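Local coordinates for glutamine aminotransferase class-II domain protein (Ruegeria pomeroyi, PDB 3MDN) that probably works as a class-II glutamine amidotransferase, releasing ammonia from glutamine for transfer to an acceptor that is not established, at residues Cys101-Ala106 with Cys110-Gly115; Gly47-Asp52 with Pro57-Asp62; Lys125-Ala130 with Ser145-Leu150; Met129-Glu134 with Ala152-Leu157. One frame throughout, in Å; residues are numbered along the deposited sequence.

Interactions 1 and 2 are beta hairpins belonging to two different sheets of the class-II amidotransferase domain, whereas interactions 3 and 4 lie among the helices beside the sheet of interaction 1. The centres of interactions 1 and 2 are about 10 Å apart, and the two touch where R61 NH1 packs 2.6 Å from C101 O. Interaction 1 meets interaction 3, centred about 13 Å away, through H102 NE2 and S145 OG, 2.8 Å apart and probably hydrogen-bonded. Interactions 3 and 4, with centres about 8 Å apart, share M129, A130 and helix 144-154, and both reach the third subunit. The probable active-site motif, H113-G115, belongs to interaction 1.

Interaction 1 of 4, residues Cys101-Ala106 with Cys110-Gly115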
loop_
_atom_site.group_PDB
_atom_site.type_symbol
_atom_site.label_atom_id
_atom_site.label_comp_id
_atom_site.label_asym_id
_atom_site.label_seq_id
_atom_site.Cartn_x
_atom_site.Cartn_y
_atom_site.Cartn_z
ATOM N N CYS D 101 -2.015 0.539 -13.971
ATOM C CA CYS D 101 -3.123 1.487 -13.745
ATOM C C CYS D 101 -3.060 2.679 -14.702
ATOM O O CYS D 101 -1.978 3.151 -15.033
ATOM C CB CYS D 101 -3.123 1.998 -12.290
ATOM S SG CYS D 101 -3.555 0.748 -11.040
ATOM N N HIS D 102 -4.212 3.175 -15.143
ATOM C CA HIS D 102 -4.211 4.380 -15.981
ATOM C C HIS D 102 -4.345 5.556 -15.025
ATOM O O HIS D 102 -4.590 5.361 -13.838
ATOM C CB HIS D 102 -5.363 4.380 -16.946
ATOM C CG HIS D 102 -5.482 3.149 -17.795
ATOM N ND1 HIS D 102 -5.403 1.863 -17.284
ATOM C CD2 HIS D 102 -5.738 3.014 -19.114
ATOM C CE1 HIS D 102 -5.588 0.991 -18.258
ATOM N NE2 HIS D 102 -5.814 1.665 -19.373
ATOM N N PRO D 103 -4.095 6.774 -15.494
ATOM C CA PRO D 103 -3.517 7.132 -16.771
ATOM C C PRO D 103 -2.048 6.732 -16.849
ATOM O O PRO D 103 -1.457 6.334 -15.835
ATOM C CB PRO D 103 -3.643 8.659 -16.796
ATOM C CG PRO D 103 -4.631 8.987 -15.725
ATOM C CD PRO D 103 -4.385 7.965 -14.685
ATOM N N PHE D 104 -1.527 6.772 -18.071
ATOM C CA PHE D 104 -0.118 6.670 -18.402
ATOM C C PHE D 104 0.365 8.068 -18.832
ATOM O O PHE D 104 -0.422 8.913 -19.231
ATOM C CB PHE D 104 0.081 5.645 -19.523
ATOM C CG PHE D 104 -0.413 4.248 -19.158
ATOM C CD1 PHE D 104 0.375 3.403 -18.370
ATOM C CD2 PHE D 104 -1.681 3.806 -19.557
ATOM C CE1 PHE D 104 -0.072 2.127 -18.017
ATOM C CE2 PHE D 104 -2.130 2.539 -19.218
ATOM C CZ PHE D 104 -1.317 1.695 -18.441
ATOM N N ALA D 105 1.652 8.340 -18.684
ATOM C CA ALA D 105 2.156 9.665 -19.028
ATOM C C ALA D 105 3.558 9.500 -19.540
ATOM O O ALA D 105 4.308 8.658 -19.045
ATOM C CB ALA D 105 2.164 10.582 -17.779
ATOM N N ALA D 106 3.914 10.304 -20.528
ATOM C CA ALA D 106 5.288 10.347 -20.999
ATOM C C ALA D 106 5.453 11.717 -21.644
ATOM O O ALA D 106 4.613 12.118 -22.448
ATOM C CB ALA D 106 5.559 9.217 -21.990
ATOM N N CYS D 110 -0.595 12.524 -21.616
ATOM C CA CYS D 110 -1.125 11.483 -20.747
ATOM C C CYS D 110 -2.272 10.837 -21.452
ATOM O O CYS D 110 -2.772 11.385 -22.428
ATOM C CB CYS D 110 -1.562 12.026 -19.383
ATOM S SG CYS D 110 -2.780 13.348 -19.436
ATOM N N PHE D 111 -2.712 9.687 -20.961
ATOM C CA PHE D 111 -3.542 8.813 -21.772
ATOM C C PHE D 111 -4.209 7.772 -20.887
ATOM O O PHE D 111 -3.594 7.254 -19.970
ATOM C CB PHE D 111 -2.614 8.135 -22.795
ATOM C CG PHE D 111 -3.304 7.197 -23.751
ATOM C CD1 PHE D 111 -3.545 5.879 -23.396
ATOM C CD2 PHE D 111 -3.667 7.631 -25.018
ATOM C CE1 PHE D 111 -4.162 5.015 -24.275
ATOM C CE2 PHE D 111 -4.284 6.777 -25.915
ATOM C CZ PHE D 111 -4.539 5.466 -25.540
HETATM N N MSE D 112 -5.470 7.496 -21.142
HETATM C CA MSE D 112 -6.174 6.388 -20.496
HETATM C C MSE D 112 -7.176 5.742 -21.465
HETATM O O MSE D 112 -7.636 6.379 -22.416
HETATM C CB MSE D 112 -6.855 6.831 -19.203
HETATM C CG MSE D 112 -7.844 7.935 -19.341
HETATM SE SE MSE D 112 -8.558 8.373 -17.577
HETATM C CE MSE D 112 -9.715 9.837 -18.228
ATOM N N HIS D 113 -7.472 4.470 -21.224
ATOM C CA HIS D 113 -8.135 3.639 -22.187
ATOM C C HIS D 113 -9.033 2.666 -21.421
ATOM O O HIS D 113 -8.644 2.103 -20.419
ATOM C CB HIS D 113 -7.076 2.897 -23.035
ATOM C CG HIS D 113 -7.551 1.609 -23.648
ATOM N ND1 HIS D 113 -8.416 1.560 -24.722
ATOM C CD2 HIS D 113 -7.245 0.320 -23.358
ATOM C CE1 HIS D 113 -8.645 0.299 -25.052
ATOM N NE2 HIS D 113 -7.942 -0.474 -24.241
ATOM N N ASN D 114 -10.246 2.527 -21.917
ATOM C CA ASN D 114 -11.227 1.563 -21.487
ATOM C C ASN D 114 -11.420 0.612 -22.692
ATOM O O ASN D 114 -11.621 1.073 -23.840
ATOM C CB ASN D 114 -12.527 2.345 -21.172
ATOM C CG ASN D 114 -13.503 1.575 -20.332
ATOM O OD1 ASN D 114 -14.544 2.116 -19.937
ATOM N ND2 ASN D 114 -13.205 0.314 -20.053
ATOM N N GLY D 115 -11.317 -0.692 -22.439
ATOM C CA GLY D 115 -11.612 -1.732 -23.433
ATOM C C GLY D 115 -10.512 -2.803 -23.445
ATOM O O GLY D 115 -9.881 -3.067 -22.427
#
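F104 and F111 form an antiparallel hydrogen-bonded pair between strands 104-106 and 110-114, whose directions differ by 155°: F104 N donates to F111 O over 2.8 Å, nearly straight at 167° and in the carbonyl plane, while the return bond from F111 N to F104 O is weak and bent. C110 CA makes a CA-H...O contact with the same carbonyl, 3.1 Å from F104 O. The two phenylalanine side chains leave on one face of the sheet, towards F149 of helix 144-154; A105 and C110 leave on the other, their CB atoms 4.3 Å apart. Before the strand, a cis peptide bond precedes P103, whose CB rests 3.5 Å from F111 O. The imidazole of H102 is turned beside its own backbone N (chi1 -53°). The side chains of H102 and M112 cross obliquely, CB to CB 3.7 Å, and M112 CA lies at the imidazole edge, in its plane. The ring is held from two directions, since F104 CE2 covers one face over its centre and NE2 is hydrogen-bonded to S145 OG. Beyond the pairing, the strand runs into H113-N114-G115, and N114 packs on C4, the first modelled residue. Such a His-Asn-Gly sequence is typical of class-II amidotransferases, in which the Asn and Gly usually form the oxyanion hole beside an N-terminal cysteine.

Interaction 2 of 4, residues Gly47-Asp52 with Pro57-Asp62; sequences GVAWYD and PGLYRD
An antiparallel beta hairpin joins V48 to Y60 and W50 to G58, with strand 58-61 outermost in its sheet within the chain and strand 47-51 pairing on its other side with strand 84-87. Two bonds link the first pair, V48 N to Y60 O and Y60 N to V48 O, both 2.8 Å, the latter almost linear at 175°. The second pair also has two bonds; the one from G58 N to W50 O is 2.7 Å but bent to 133°. V48, W50 and Y60 project on one face, where V48 CG1 meets Y60 CB at 3.8 Å; the Y60 hydroxyl is hydrogen-bonded to D69 OD2. A49 and L59 occupy the other face, L59 CD1 touching A49 CB at 3.9 Å. On the outer strand, R61 O accepts a hydrogen bond from N71 ND2 of the second subunit. Near the turn, P57 CB lies over the phenol face of Y51, whose hydroxyl is hydrogen-bonded to R108 O. The indole of W50, with CG between backbone N and carbonyl carbon (chi1 81°), folds across strand 58-61, and G58 CA makes a CH-pi contact, 3.8 Å from the centroid of the six-membered ring and almost on its normal.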
loop_
_atom_site.group_PDB
_atom_site.type_symbol
_atom_site.label_atom_id
_atom_site.label_comp_id
_atom_site.label_asym_id
_atom_site.label_seq_id
_atom_site.Cartn_x
_atom_site.Cartn_y
_atom_site.Cartn_z
ATOM N N GLY D 47 -6.475 6.439 -10.233
ATOM C CA GLY D 47 -5.465 7.172 -10.962
ATOM C C GLY D 47 -5.963 8.520 -11.436
ATOM O O GLY D 47 -7.097 8.659 -11.910
ATOM N N VAL D 48 -5.109 9.527 -11.315
ATOM C CA VAL D 48 -5.421 10.837 -11.853
ATOM C C VAL D 48 -4.147 11.391 -12.480
ATOM O O VAL D 48 -3.048 11.208 -11.948
ATOM C CB VAL D 48 -6.017 11.819 -10.783
ATOM C CG1 VAL D 48 -5.024 12.106 -9.681
ATOM C CG2 VAL D 48 -6.445 13.114 -11.442
ATOM N N ALA D 49 -4.309 12.008 -13.648
ATOM C CA ALA D 49 -3.267 12.788 -14.289
ATOM C C ALA D 49 -3.754 14.231 -14.396
ATOM O O ALA D 49 -4.854 14.450 -14.870
ATOM C CB ALA D 49 -2.946 12.208 -15.702
ATOM N N TRP D 50 -2.973 15.215 -13.943
ATOM C CA TRP D 50 -3.482 16.601 -13.989
ATOM C C TRP D 50 -2.390 17.588 -14.378
ATOM O O TRP D 50 -1.217 17.372 -14.078
ATOM C CB TRP D 50 -4.138 17.011 -12.644
ATOM C CG TRP D 50 -3.131 17.432 -11.567
ATOM C CD1 TRP D 50 -2.727 18.701 -11.276
ATOM C CD2 TRP D 50 -2.416 16.568 -10.685
ATOM N NE1 TRP D 50 -1.786 18.683 -10.268
ATOM C CE2 TRP D 50 -1.581 17.385 -9.880
ATOM C CE3 TRP D 50 -2.379 15.182 -10.504
ATOM C CZ2 TRP D 50 -0.742 16.858 -8.888
ATOM C CZ3 TRP D 50 -1.526 14.650 -9.505
ATOM C CH2 TRP D 50 -0.727 15.487 -8.726
ATOM N N TYR D 51 -2.784 18.678 -15.022
ATOM C CA TYR D 51 -1.856 19.740 -15.382
ATOM C C TYR D 51 -2.124 20.937 -14.491
ATOM O O TYR D 51 -3.275 21.333 -14.255
ATOM C CB TYR D 51 -2.029 20.188 -16.866
ATOM C CG TYR D 51 -1.720 19.092 -17.855
ATOM C CD1 TYR D 51 -2.723 18.231 -18.295
ATOM C CD2 TYR D 51 -0.424 18.912 -18.344
ATOM C CE1 TYR D 51 -2.438 17.201 -19.190
ATOM C CE2 TYR D 51 -0.136 17.903 -19.249
ATOM C CZ TYR D 51 -1.147 17.053 -19.668
ATOM O OH TYR D 51 -0.874 16.030 -20.532
ATOM N N ASP D 52 -1.060 21.576 -14.084
ATOM C CA ASP D 52 -1.168 22.702 -13.205
ATOM C C ASP D 52 -0.032 23.613 -13.609
ATOM O O ASP D 52 -0.160 24.374 -14.563
ATOM C CB ASP D 52 -0.987 22.232 -11.747
ATOM C CG ASP D 52 -1.298 23.336 -10.718
ATOM O OD1 ASP D 52 -1.702 24.455 -11.124
ATOM O OD2 ASP D 52 -1.144 23.083 -9.504
ATOM N N PRO D 57 2.357 16.471 -16.855
ATOM C CA PRO D 57 1.222 16.338 -15.943
ATOM C C PRO D 57 1.680 15.739 -14.611
ATOM O O PRO D 57 2.582 14.933 -14.598
ATOM C CB PRO D 57 0.279 15.380 -16.703
ATOM C CG PRO D 57 1.273 14.500 -17.535
ATOM C CD PRO D 57 2.394 15.428 -17.900
ATOM N N GLY D 58 1.081 16.147 -13.500
ATOM C CA GLY D 58 1.218 15.364 -12.264
ATOM C C GLY D 58 0.513 14.029 -12.474
ATOM O O GLY D 58 -0.519 13.976 -13.144
ATOM N N LEU D 59 1.059 12.956 -11.921
ATOM C CA LEU D 59 0.471 11.621 -12.041
ATOM C C LEU D 59 0.347 10.905 -10.668
ATOM O O LEU D 59 1.332 10.745 -9.960
ATOM C CB LEU D 59 1.311 10.785 -13.005
ATOM C CG LEU D 59 0.777 9.402 -13.372
ATOM C CD1 LEU D 59 -0.576 9.518 -14.132
ATOM C CD2 LEU D 59 1.800 8.632 -14.204
ATOM N N TYR D 60 -0.869 10.512 -10.284
ATOM C CA TYR D 60 -1.092 9.814 -9.020
ATOM C C TYR D 60 -1.839 8.534 -9.335
ATOM O O TYR D 60 -2.904 8.565 -9.947
ATOM C CB TYR D 60 -1.901 10.660 -8.009
ATOM C CG TYR D 60 -2.053 9.998 -6.631
ATOM C CD1 TYR D 60 -2.706 8.765 -6.489
ATOM C CD2 TYR D 60 -1.536 10.590 -5.482
ATOM C CE1 TYR D 60 -2.844 8.149 -5.255
ATOM C CE2 TYR D 60 -1.676 9.979 -4.231
ATOM C CZ TYR D 60 -2.327 8.756 -4.129
ATOM O OH TYR D 60 -2.461 8.132 -2.908
ATOM N N ARG D 61 -1.271 7.409 -8.922
ATOM C CA ARG D 61 -1.912 6.112 -9.092
ATOM C C ARG D 61 -1.476 5.077 -8.048
ATOM O O ARG D 61 -0.308 4.978 -7.675
ATOM C CB ARG D 61 -1.696 5.567 -10.496
ATOM C CG ARG D 61 -0.319 5.773 -11.042
ATOM C CD ARG D 61 -0.286 5.440 -12.528
ATOM N NE ARG D 61 1.060 5.018 -12.890
ATOM C CZ ARG D 61 1.389 4.349 -13.990
ATOM N NH1 ARG D 61 0.464 4.001 -14.866
ATOM N NH2 ARG D 61 2.661 4.021 -14.199
ATOM N N ASP D 62 -2.452 4.309 -7.597
ATOM C CA ASP D 62 -2.254 3.358 -6.543
ATOM C C ASP D 62 -3.290 2.282 -6.769
ATOM O O ASP D 62 -4.167 2.458 -7.616
ATOM C CB ASP D 62 -2.506 4.045 -5.210
ATOM C CG ASP D 62 -1.553 3.588 -4.144
ATOM O OD1 ASP D 62 -1.107 2.421 -4.221
ATOM O OD2 ASP D 62 -1.247 4.402 -3.242
#

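Interaction 3 of 4, residues Lys125-Ala130 with Ser145-Leu150; sequences KQADMA and SEVLFL
V147 meets A127 and D128 with its two methyl branches, a helix-to-helix contact in the helical layer that accompanies the sheet of strand 109-114 in this class-II amidotransferase domain. The CG1 branch takes the alanine: it lies 4.0 Å from A127 CB and 3.8 Å from A127 O. The CG2 branch comes up to the carboxylate of D128, and the two side chains cross at about a right angle. With CG1 anti to the backbone N (chi1 -172°) and CG2 beside that N, the methyls diverge, CG1 to A127 and CG2 to D128. No hydrogen bond spans the segments, and the closest CA atoms, those of D128 and V147, remain 6.9 Å apart; a small contact of one valine against one turn of helix results.

In the next shell, F120 packs on both A127 and V147, and L172 of helix 161-179 also touches A127. R139 touches V147 and forms salt bridges with D128 OD1 and E146 OE1. One guanidinium group thus connects acids from both helices, and its charge would tend to stabilise both carboxylates in the ionised form. The other oxygen of D128 looks across the assembly, where Y136 of the third subunit hydrogen-bonds to it. Although the D128 CB bond points away from V147, the torsion setting CG beside the backbone N (chi1 -80°) returns OD1 to 4.0 Å from V147 CG2.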
loop_
_atom_site.group_PDB
_atom_site.type_symbol
_atom_site.label_atom_id
_atom_site.label_comp_id
_atom_site.label_asym_id
_atom_site.label_seq_id
_atom_site.Cartn_x
_atom_site.Cartn_y
_atom_site.Cartn_z
ATOM N N LYS D 125 4.621 -10.071 -26.864
ATOM C CA LYS D 125 5.988 -9.854 -27.337
ATOM C C LYS D 125 6.030 -9.021 -28.623
ATOM O O LYS D 125 6.747 -8.016 -28.678
ATOM C CB LYS D 125 6.721 -11.182 -27.524
ATOM C CG LYS D 125 8.172 -11.028 -27.925
ATOM C CD LYS D 125 8.923 -12.343 -27.775
ATOM C CE LYS D 125 10.381 -12.177 -28.112
ATOM N NZ LYS D 125 11.006 -13.490 -28.209
ATOM N N GLN D 126 5.249 -9.422 -29.628
ATOM C CA GLN D 126 5.175 -8.701 -30.892
ATOM C C GLN D 126 4.615 -7.291 -30.719
ATOM O O GLN D 126 5.071 -6.349 -31.385
ATOM C CB GLN D 126 4.319 -9.465 -31.909
ATOM C CG GLN D 126 4.868 -10.842 -32.298
ATOM C CD GLN D 126 4.156 -11.966 -31.556
ATOM O OE1 GLN D 126 3.590 -12.868 -32.180
ATOM N NE2 GLN D 126 4.163 -11.911 -30.223
ATOM N N ALA D 127 3.637 -7.127 -29.822
ATOM C CA ALA D 127 3.151 -5.788 -29.552
ATOM C C ALA D 127 4.258 -4.933 -28.949
ATOM O O ALA D 127 4.407 -3.765 -29.317
ATOM C CB ALA D 127 1.924 -5.808 -28.660
ATOM N N ASP D 128 5.021 -5.513 -28.025
ATOM C CA ASP D 128 6.144 -4.805 -27.408
ATOM C C ASP D 128 7.202 -4.424 -28.456
ATOM O O ASP D 128 7.727 -3.315 -28.427
ATOM C CB ASP D 128 6.802 -5.663 -26.307
ATOM C CG ASP D 128 6.042 -5.618 -24.986
ATOM O OD1 ASP D 128 5.109 -4.811 -24.869
ATOM O OD2 ASP D 128 6.369 -6.409 -24.063
HETATM N N MSE D 129 7.509 -5.375 -29.349
HETATM C CA MSE D 129 8.537 -5.236 -30.381
HETATM C C MSE D 129 8.223 -4.079 -31.326
HETATM O O MSE D 129 9.127 -3.455 -31.877
HETATM C CB MSE D 129 8.628 -6.541 -31.170
HETATM C CG MSE D 129 9.859 -6.724 -32.103
HETATM SE SE MSE D 129 9.430 -8.052 -33.524
HETATM C CE MSE D 129 7.866 -7.143 -34.333
ATOM N N ALA D 130 6.933 -3.797 -31.494
ATOM C CA ALA D 130 6.465 -2.700 -32.345
ATOM C C ALA D 130 6.669 -1.317 -31.751
ATOM O O ALA D 130 6.531 -0.344 -32.458
ATOM C CB ALA D 130 5.004 -2.876 -32.690
ATOM N N SER D 145 -3.266 -1.361 -22.869
ATOM C CA SER D 145 -3.474 0.084 -22.832
ATOM C C SER D 145 -2.168 0.843 -22.965
ATOM O O SER D 145 -2.101 1.835 -23.680
ATOM C CB SER D 145 -4.149 0.482 -21.521
ATOM O OG SER D 145 -5.394 -0.181 -21.402
ATOM N N GLU D 146 -1.141 0.382 -22.256
ATOM C CA GLU D 146 0.149 1.072 -22.226
ATOM C C GLU D 146 0.842 0.943 -23.572
ATOM O O GLU D 146 1.394 1.903 -24.081
ATOM C CB GLU D 146 1.019 0.572 -21.082
ATOM C CG GLU D 146 2.297 1.394 -20.900
ATOM C CD GLU D 146 3.201 0.911 -19.805
ATOM O OE1 GLU D 146 3.294 -0.330 -19.571
ATOM O OE2 GLU D 146 3.879 1.789 -19.204
ATOM N N VAL D 147 0.768 -0.241 -24.168
ATOM C CA VAL D 147 1.181 -0.400 -25.560
ATOM C C VAL D 147 0.495 0.578 -26.526
ATOM O O VAL D 147 1.169 1.271 -27.290
ATOM C CB VAL D 147 0.951 -1.839 -26.075
ATOM C CG1 VAL D 147 1.586 -2.004 -27.482
ATOM C CG2 VAL D 147 1.605 -2.808 -25.144
ATOM N N LEU D 148 -0.831 0.653 -26.484
ATOM C CA LEU D 148 -1.546 1.520 -27.390
ATOM C C LEU D 148 -0.972 2.956 -27.293
ATOM O O LEU D 148 -0.772 3.647 -28.300
ATOM C CB LEU D 148 -3.036 1.514 -27.039
ATOM C CG LEU D 148 -4.170 1.472 -28.082
ATOM C CD1 LEU D 148 -5.362 2.226 -27.538
ATOM C CD2 LEU D 148 -3.789 2.000 -29.475
ATOM N N PHE D 149 -0.737 3.411 -26.074
ATOM C CA PHE D 149 -0.233 4.773 -25.851
ATOM C C PHE D 149 1.165 4.938 -26.434
ATOM O O PHE D 149 1.444 5.884 -27.146
ATOM C CB PHE D 149 -0.199 5.081 -24.356
ATOM C CG PHE D 149 0.421 6.419 -23.994
ATOM C CD1 PHE D 149 0.113 7.579 -24.690
ATOM C CD2 PHE D 149 1.253 6.513 -22.878
ATOM C CE1 PHE D 149 0.654 8.818 -24.291
ATOM C CE2 PHE D 149 1.817 7.740 -22.493
ATOM C CZ PHE D 149 1.508 8.883 -23.197
ATOM N N LEU D 150 2.045 4.009 -26.130
ATOM C CA LEU D 150 3.445 4.140 -26.593
ATOM C C LEU D 150 3.579 3.926 -28.098
ATOM O O LEU D 150 4.417 4.567 -28.746
ATOM C CB LEU D 150 4.351 3.194 -25.822
ATOM C CG LEU D 150 4.303 3.490 -24.324
ATOM C CD1 LEU D 150 5.187 2.517 -23.609
ATOM C CD2 LEU D 150 4.720 4.943 -24.001
#

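Interaction 4 of 4, residues Met129-Glu134 with Ala152-Leu157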
loop_
_atom_site.group_PDB
_atom_site.type_symbol
_atom_site.label_atom_id
_atom_site.label_comp_id
_atom_site.label_asym_id
_atom_site.label_seq_id
_atom_site.Cartn_x
_atom_site.Cartn_y
_atom_site.Cartn_z
HETATM N N MSE D 129 7.509 -5.375 -29.349
HETATM C CA MSE D 129 8.537 -5.236 -30.381
HETATM C C MSE D 129 8.223 -4.079 -31.326
HETATM O O MSE D 129 9.127 -3.455 -31.877
HETATM C CB MSE D 129 8.628 -6.541 -31.170
HETATM C CG MSE D 129 9.859 -6.724 -32.103
HETATM SE SE MSE D 129 9.430 -8.052 -33.524
HETATM C CE MSE D 129 7.866 -7.143 -34.333
ATOM N N ALA D 130 6.933 -3.797 -31.494
ATOM C CA ALA D 130 6.465 -2.700 -32.345
ATOM C C ALA D 130 6.669 -1.317 -31.751
ATOM O O ALA D 130 6.531 -0.344 -32.458
ATOM C CB ALA D 130 5.004 -2.876 -32.690
ATOM N N ILE D 131 6.952 -1.210 -30.459
ATOM C CA ILE D 131 7.203 0.096 -29.880
ATOM C C ILE D 131 8.579 0.640 -30.334
ATOM O O ILE D 131 9.570 -0.080 -30.236
ATOM C CB ILE D 131 7.121 0.040 -28.320
ATOM C CG1 ILE D 131 5.706 -0.346 -27.863
ATOM C CG2 ILE D 131 7.527 1.380 -27.716
ATOM C CD1 ILE D 131 5.657 -0.900 -26.396
ATOM N N ALA D 132 8.654 1.890 -30.810
ATOM C CA ALA D 132 9.957 2.472 -31.208
ATOM C C ALA D 132 10.892 2.499 -30.010
ATOM O O ALA D 132 10.433 2.693 -28.878
ATOM C CB ALA D 132 9.815 3.882 -31.772
ATOM N N ASP D 133 12.188 2.329 -30.276
ATOM C CA ASP D 133 13.238 2.422 -29.271
ATOM C C ASP D 133 13.103 3.696 -28.434
ATOM O O ASP D 133 13.313 3.679 -27.228
ATOM C CB ASP D 133 14.635 2.427 -29.933
ATOM C CG ASP D 133 14.927 1.169 -30.760
ATOM O OD1 ASP D 133 15.915 1.202 -31.523
ATOM O OD2 ASP D 133 14.197 0.155 -30.659
ATOM N N GLU D 134 12.794 4.808 -29.089
ATOM C CA GLU D 134 12.704 6.111 -28.425
ATOM C C GLU D 134 11.721 6.092 -27.235
ATOM O O GLU D 134 11.906 6.788 -26.240
ATOM C CB GLU D 134 12.207 7.152 -29.446
ATOM C CG GLU D 134 12.409 8.619 -29.046
ATOM C CD GLU D 134 11.753 9.593 -30.032
ATOM O OE1 GLU D 134 11.536 9.235 -31.218
ATOM O OE2 GLU D 134 11.461 10.732 -29.609
ATOM N N ALA D 152 1.174 4.825 -30.144
ATOM C CA ALA D 152 0.696 6.085 -30.709
ATOM C C ALA D 152 1.797 7.161 -30.682
ATOM O O ALA D 152 1.951 7.914 -31.655
ATOM C CB ALA D 152 -0.580 6.562 -30.003
ATOM N N LEU D 153 2.544 7.241 -29.582
ATOM C CA LEU D 153 3.767 8.073 -29.564
ATOM C C LEU D 153 4.718 7.678 -30.694
ATOM O O LEU D 153 5.153 8.543 -31.465
ATOM C CB LEU D 153 4.473 8.059 -28.187
ATOM C CG LEU D 153 3.713 8.922 -27.160
ATOM C CD1 LEU D 153 4.002 8.559 -25.704
ATOM C CD2 LEU D 153 3.917 10.430 -27.402
ATOM N N SER D 154 5.017 6.379 -30.816
ATOM C CA SER D 154 5.908 5.871 -31.891
ATOM C C SER D 154 5.402 6.297 -33.278
ATOM O O SER D 154 6.200 6.538 -34.177
ATOM C CB SER D 154 6.033 4.341 -31.835
ATOM O OG SER D 154 6.414 3.923 -30.529
ATOM N N GLU D 155 4.081 6.415 -33.420
ATOM C CA GLU D 155 3.448 6.808 -34.683
ATOM C C GLU D 155 3.250 8.335 -34.871
ATOM O O GLU D 155 2.561 8.742 -35.779
ATOM C CB GLU D 155 2.088 6.110 -34.843
ATOM C CG GLU D 155 2.119 4.585 -35.076
ATOM C CD GLU D 155 2.669 4.198 -36.461
ATOM O OE1 GLU D 155 2.675 5.033 -37.374
ATOM O OE2 GLU D 155 3.118 3.057 -36.638
ATOM N N GLY D 156 3.833 9.172 -34.014
ATOM C CA GLY D 156 3.735 10.630 -34.187
ATOM C C GLY D 156 2.637 11.340 -33.401
ATOM O O GLY D 156 2.210 12.428 -33.797
ATOM N N LEU D 157 2.201 10.756 -32.273
ATOM C CA LEU D 157 1.163 11.388 -31.433
ATOM C C LEU D 157 1.465 12.859 -31.136
ATOM O O LEU D 157 0.553 13.702 -31.139
ATOM C CB LEU D 157 0.924 10.617 -30.128
ATOM C CG LEU D 157 -0.107 11.203 -29.147
ATOM C CD1 LEU D 157 -1.497 11.023 -29.680
ATOM C CD2 LEU D 157 -0.044 10.531 -27.796
#
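S154 turns its OG beside its own backbone N and anti to the carbonyl carbon (chi1 -53°), while the extended backbone of I131 (psi 131°) presents the amide of A132 to that oxygen. The two meet where helix 144-154 ends in a Schellman motif, next to the short connection between helices 124-129 and 133-136. A132 N donates to S154 OG over 3.0 Å, with an angle of 160° at the hydrogen; this is the sole hydrogen bond between the two segments. The serine oxygen is used twice, since it is also hydrogen-bonded to L150 O one turn back in its own helix. Two bonds therefore fix the rotation of the hydroxyl, and a connection without regular secondary structure is tied to the last turn of a helix.

Apolar atoms gather round the same oxygen. A132 CB comes alongside the serine, 3.6 Å from OG and 3.8 Å from S154 CB, and the CG2 branch of I131 approaches OG more distantly at 4.0 Å. F135 of helix 133-136 also touches S154, and I131 packs on L150 and L151. On the subunit side, K125 of the third subunit hydrogen-bonds to M129 O and I131 O, so the connection is held from the neighbouring chain as well. E155, just after the helix, forms salt bridges with R167 and R171 of helix 161-179. G156, the C-prime residue with positive phi, ends the helix: G156 N bonds to L153 O, and L157 N reaches A152 O at 2.9 Å.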